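Local coordinates for putative uncharacterized protein (Bacteroides vulgatus, PDB 4F7A) that probably binds host mucin O-glycans at the cell surface as a SusD-like outer membrane lipoprotein serving nutrient uptake, at residues M263-E275 with T381-A393. Numbering follows the deposited sequence.
Sequences MGATIASVLNGYE and TSKGKPTDYINYA
Ala-265, in the first turn of helix 265-273, puts its methyl 3.9 Å from CD1 of Tyr-389, where the extended chain 381-393 begins to part from the helix. One turn on, Ser-269 makes the main grip with both its backbone and its side chain. Its hydroxyl, swung to the side of the carbonyl carbon and away from the backbone N by a chi1 of 171°, donates from OG to Thr-387 O in the carbonyl plane, on a lone pair, over a short 2.5 Å. In return Thr-387 N donates to Ser-269 O at 3.0 Å. That carbonyl already accepts the helical bond from Gly-273 N, and the two N-H groups come to it from opposite faces of its plane. Val-270 adds a looser apolar touch, CG2 to Pro-386 CG, while CB of Asn-272 lies beside Thr-387 OG1; the Asn-272 amide turns elsewhere, to Tyr-295 O. At Gly-273 the backbones press together: its CA sits 3.1 Å from Lys-385 O in a CA-H...O contact, and the loop backbone lies against the glycine's bare side. The Tyr-274 ring has Gly-384 O at its edge, 3.5 Å from CD1, and CE1 against Pro-386 CD at 3.6 Å; its hydroxyl is tied to Thr-406 O. A water bridges Tyr-274 O to Ser-382 OG, next to the Schellman motif that ends the helix at Glu-275. Within the largely helical SusD-like fold, the loop between helices 356-371 and 416-431 thus lies along one side of helix 265-273, whose Ile-267, Val-270 and Leu-271 pack on helix 416-431, with Leu-271 also meeting helix 279-282.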
# COMPACT_ATOMS: atom_id res chain seq x y z
N MSE A 263 -14.55 6.09 -8.03
CA MSE A 263 -14.24 6.78 -6.79
C MSE A 263 -15.00 6.18 -5.60
O MSE A 263 -16.18 5.88 -5.71
CB MSE A 263 -14.67 8.24 -6.95
CG MSE A 263 -14.14 9.18 -5.89
SE MSE A 263 -14.79 10.95 -6.22
CE MSE A 263 -13.38 11.95 -5.33
N GLY A 264 -14.33 6.01 -4.46
CA GLY A 264 -15.01 5.54 -3.25
C GLY A 264 -15.65 6.68 -2.47
O GLY A 264 -15.20 7.83 -2.54
N ALA A 265 -16.72 6.38 -1.74
CA ALA A 265 -17.42 7.39 -0.92
C ALA A 265 -16.54 8.16 0.08
O ALA A 265 -16.74 9.36 0.27
CB ALA A 265 -18.63 6.75 -0.18
N THR A 266 -15.58 7.50 0.72
CA THR A 266 -14.77 8.19 1.72
C THR A 266 -13.84 9.20 1.08
O THR A 266 -13.74 10.29 1.58
CB THR A 266 -13.94 7.24 2.65
OG1 THR A 266 -14.80 6.24 3.24
CG2 THR A 266 -13.29 8.03 3.77
N ILE A 267 -13.20 8.85 -0.03
CA ILE A 267 -12.31 9.79 -0.70
C ILE A 267 -13.12 10.94 -1.33
O ILE A 267 -12.65 12.08 -1.32
CB ILE A 267 -11.31 9.07 -1.65
CG1 ILE A 267 -10.14 10.02 -2.00
CG2 ILE A 267 -11.99 8.54 -2.94
CD1 ILE A 267 -8.89 9.28 -2.57
N ALA A 268 -14.36 10.70 -1.76
CA ALA A 268 -15.24 11.81 -2.21
C ALA A 268 -15.58 12.75 -1.03
O ALA A 268 -15.50 13.95 -1.17
CB ALA A 268 -16.51 11.30 -2.84
N SER A 269 -15.90 12.18 0.13
CA SER A 269 -16.16 12.97 1.33
C SER A 269 -14.98 13.88 1.70
O SER A 269 -15.16 15.08 1.93
CB SER A 269 -16.50 12.07 2.51
OG SER A 269 -16.55 12.83 3.70
N VAL A 270 -13.78 13.29 1.74
CA VAL A 270 -12.58 14.00 2.11
C VAL A 270 -12.19 15.06 1.08
O VAL A 270 -11.98 16.22 1.42
CB VAL A 270 -11.41 13.00 2.39
CG1 VAL A 270 -10.10 13.73 2.54
CG2 VAL A 270 -11.72 12.15 3.63
N LEU A 271 -12.07 14.68 -0.18
CA LEU A 271 -11.56 15.59 -1.16
C LEU A 271 -12.55 16.73 -1.46
O LEU A 271 -12.14 17.87 -1.67
CB LEU A 271 -11.14 14.83 -2.42
CG LEU A 271 -9.96 13.85 -2.29
CD1 LEU A 271 -9.67 13.16 -3.67
CD2 LEU A 271 -8.71 14.50 -1.77
N ASN A 272 -13.86 16.43 -1.45
CA ASN A 272 -14.86 17.49 -1.62
C ASN A 272 -14.83 18.46 -0.43
O ASN A 272 -14.82 19.67 -0.60
CB ASN A 272 -16.28 16.95 -1.75
CG ASN A 272 -16.59 16.43 -3.14
OD1 ASN A 272 -16.33 17.12 -4.12
ND2 ASN A 272 -17.21 15.24 -3.23
N GLY A 273 -14.87 17.93 0.78
CA GLY A 273 -14.95 18.80 1.96
C GLY A 273 -13.70 19.66 2.17
O GLY A 273 -13.79 20.80 2.60
N TYR A 274 -12.54 19.11 1.85
CA TYR A 274 -11.28 19.85 1.92
C TYR A 274 -11.06 20.79 0.72
O TYR A 274 -10.06 21.51 0.67
CB TYR A 274 -10.11 18.87 2.02
CG TYR A 274 -9.93 18.13 3.33
CD1 TYR A 274 -10.63 18.48 4.48
CD2 TYR A 274 -9.01 17.09 3.43
CE1 TYR A 274 -10.43 17.80 5.67
CE2 TYR A 274 -8.81 16.40 4.60
CZ TYR A 274 -9.51 16.78 5.74
OH TYR A 274 -9.30 16.15 6.92
N GLU A 275 -11.97 20.76 -0.26
CA GLU A 275 -11.84 21.52 -1.51
C GLU A 275 -10.46 21.28 -2.07
O GLU A 275 -9.73 22.20 -2.42
CB GLU A 275 -12.14 23.02 -1.28
CG GLU A 275 -13.58 23.23 -0.81
CD GLU A 275 -14.04 24.69 -0.82
OE1 GLU A 275 -13.32 25.56 -0.30
OE2 GLU A 275 -15.14 24.96 -1.32
N THR A 381 -3.91 26.16 5.71
CA THR A 381 -4.59 27.03 6.65
C THR A 381 -6.09 26.80 6.68
O THR A 381 -6.80 27.46 7.44
CB THR A 381 -4.41 28.54 6.29
OG1 THR A 381 -5.14 28.85 5.09
CG2 THR A 381 -2.99 28.88 6.10
N SER A 382 -6.60 25.89 5.86
CA SER A 382 -8.03 25.88 5.62
C SER A 382 -8.82 25.13 6.70
O SER A 382 -8.28 24.33 7.45
CB SER A 382 -8.35 25.34 4.22
OG SER A 382 -8.02 23.98 4.13
N LYS A 383 -10.11 25.41 6.77
CA LYS A 383 -10.99 24.88 7.81
C LYS A 383 -12.07 23.96 7.21
O LYS A 383 -13.08 23.68 7.85
CB LYS A 383 -11.64 26.06 8.55
N GLY A 384 -11.84 23.46 6.00
CA GLY A 384 -12.80 22.55 5.36
C GLY A 384 -12.97 21.25 6.14
O GLY A 384 -12.02 20.75 6.74
N LYS A 385 -14.20 20.74 6.14
CA LYS A 385 -14.54 19.49 6.77
C LYS A 385 -15.13 18.53 5.74
O LYS A 385 -15.94 18.93 4.89
CB LYS A 385 -15.55 19.71 7.91
CG LYS A 385 -14.95 20.48 9.11
CD LYS A 385 -15.93 20.53 10.28
CE LYS A 385 -15.33 21.21 11.51
NZ LYS A 385 -14.41 20.29 12.23
N PRO A 386 -14.73 17.26 5.81
CA PRO A 386 -15.29 16.30 4.86
C PRO A 386 -16.83 16.30 4.82
O PRO A 386 -17.49 16.51 5.84
CB PRO A 386 -14.76 14.98 5.36
CG PRO A 386 -13.42 15.37 5.97
CD PRO A 386 -13.70 16.64 6.67
N THR A 387 -17.38 16.06 3.64
CA THR A 387 -18.80 16.15 3.40
C THR A 387 -19.51 14.81 3.59
O THR A 387 -18.90 13.74 3.54
CB THR A 387 -19.06 16.72 1.98
OG1 THR A 387 -18.32 15.96 1.02
CG2 THR A 387 -18.65 18.20 1.90
N ASP A 388 -20.81 14.89 3.82
CA ASP A 388 -21.65 13.73 4.02
C ASP A 388 -21.82 12.98 2.71
O ASP A 388 -21.69 13.54 1.61
CB ASP A 388 -23.03 14.18 4.52
CG ASP A 388 -22.97 14.85 5.87
OD1 ASP A 388 -22.02 14.58 6.68
OD2 ASP A 388 -23.88 15.63 6.15
N TYR A 389 -22.09 11.69 2.84
CA TYR A 389 -22.44 10.86 1.68
C TYR A 389 -23.97 10.90 1.54
O TYR A 389 -24.70 10.64 2.51
CB TYR A 389 -21.95 9.43 1.80
CG TYR A 389 -22.50 8.63 0.66
CD1 TYR A 389 -21.98 8.79 -0.62
CD2 TYR A 389 -23.61 7.82 0.82
CE1 TYR A 389 -22.52 8.12 -1.68
CE2 TYR A 389 -24.18 7.16 -0.25
CZ TYR A 389 -23.62 7.31 -1.50
OH TYR A 389 -24.17 6.66 -2.57
N ILE A 390 -24.43 11.25 0.33
CA ILE A 390 -25.84 11.26 -0.01
C ILE A 390 -26.04 10.26 -1.14
O ILE A 390 -25.34 10.32 -2.17
CB ILE A 390 -26.31 12.63 -0.49
CG1 ILE A 390 -25.97 13.73 0.52
CG2 ILE A 390 -27.86 12.58 -0.79
CD1 ILE A 390 -26.62 13.54 1.85
N ASN A 391 -26.99 9.33 -0.98
CA ASN A 391 -27.18 8.29 -1.97
C ASN A 391 -28.09 8.77 -3.14
O ASN A 391 -29.31 8.59 -3.13
CB ASN A 391 -27.74 7.03 -1.31
CG ASN A 391 -27.59 5.81 -2.19
OD1 ASN A 391 -26.48 5.39 -2.45
ND2 ASN A 391 -28.69 5.25 -2.64
N TYR A 392 -27.47 9.39 -4.14
CA TYR A 392 -28.21 9.91 -5.30
C TYR A 392 -28.61 8.80 -6.25
O TYR A 392 -29.56 8.95 -7.04
CB TYR A 392 -27.42 11.00 -6.00
CG TYR A 392 -27.30 12.27 -5.18
CD1 TYR A 392 -28.44 12.97 -4.79
CD2 TYR A 392 -26.07 12.75 -4.77
CE1 TYR A 392 -28.36 14.14 -4.03
CE2 TYR A 392 -25.98 13.91 -4.01
CZ TYR A 392 -27.11 14.59 -3.65
OH TYR A 392 -27.00 15.73 -2.91
N ALA A 393 -27.93 7.67 -6.17
CA ALA A 393 -28.22 6.52 -7.02
C ALA A 393 -29.57 5.89 -6.69
O ALA A 393 -30.08 6.04 -5.59
CB ALA A 393 -27.12 5.45 -6.85
O HOH W 1 -10.15 23.05 2.97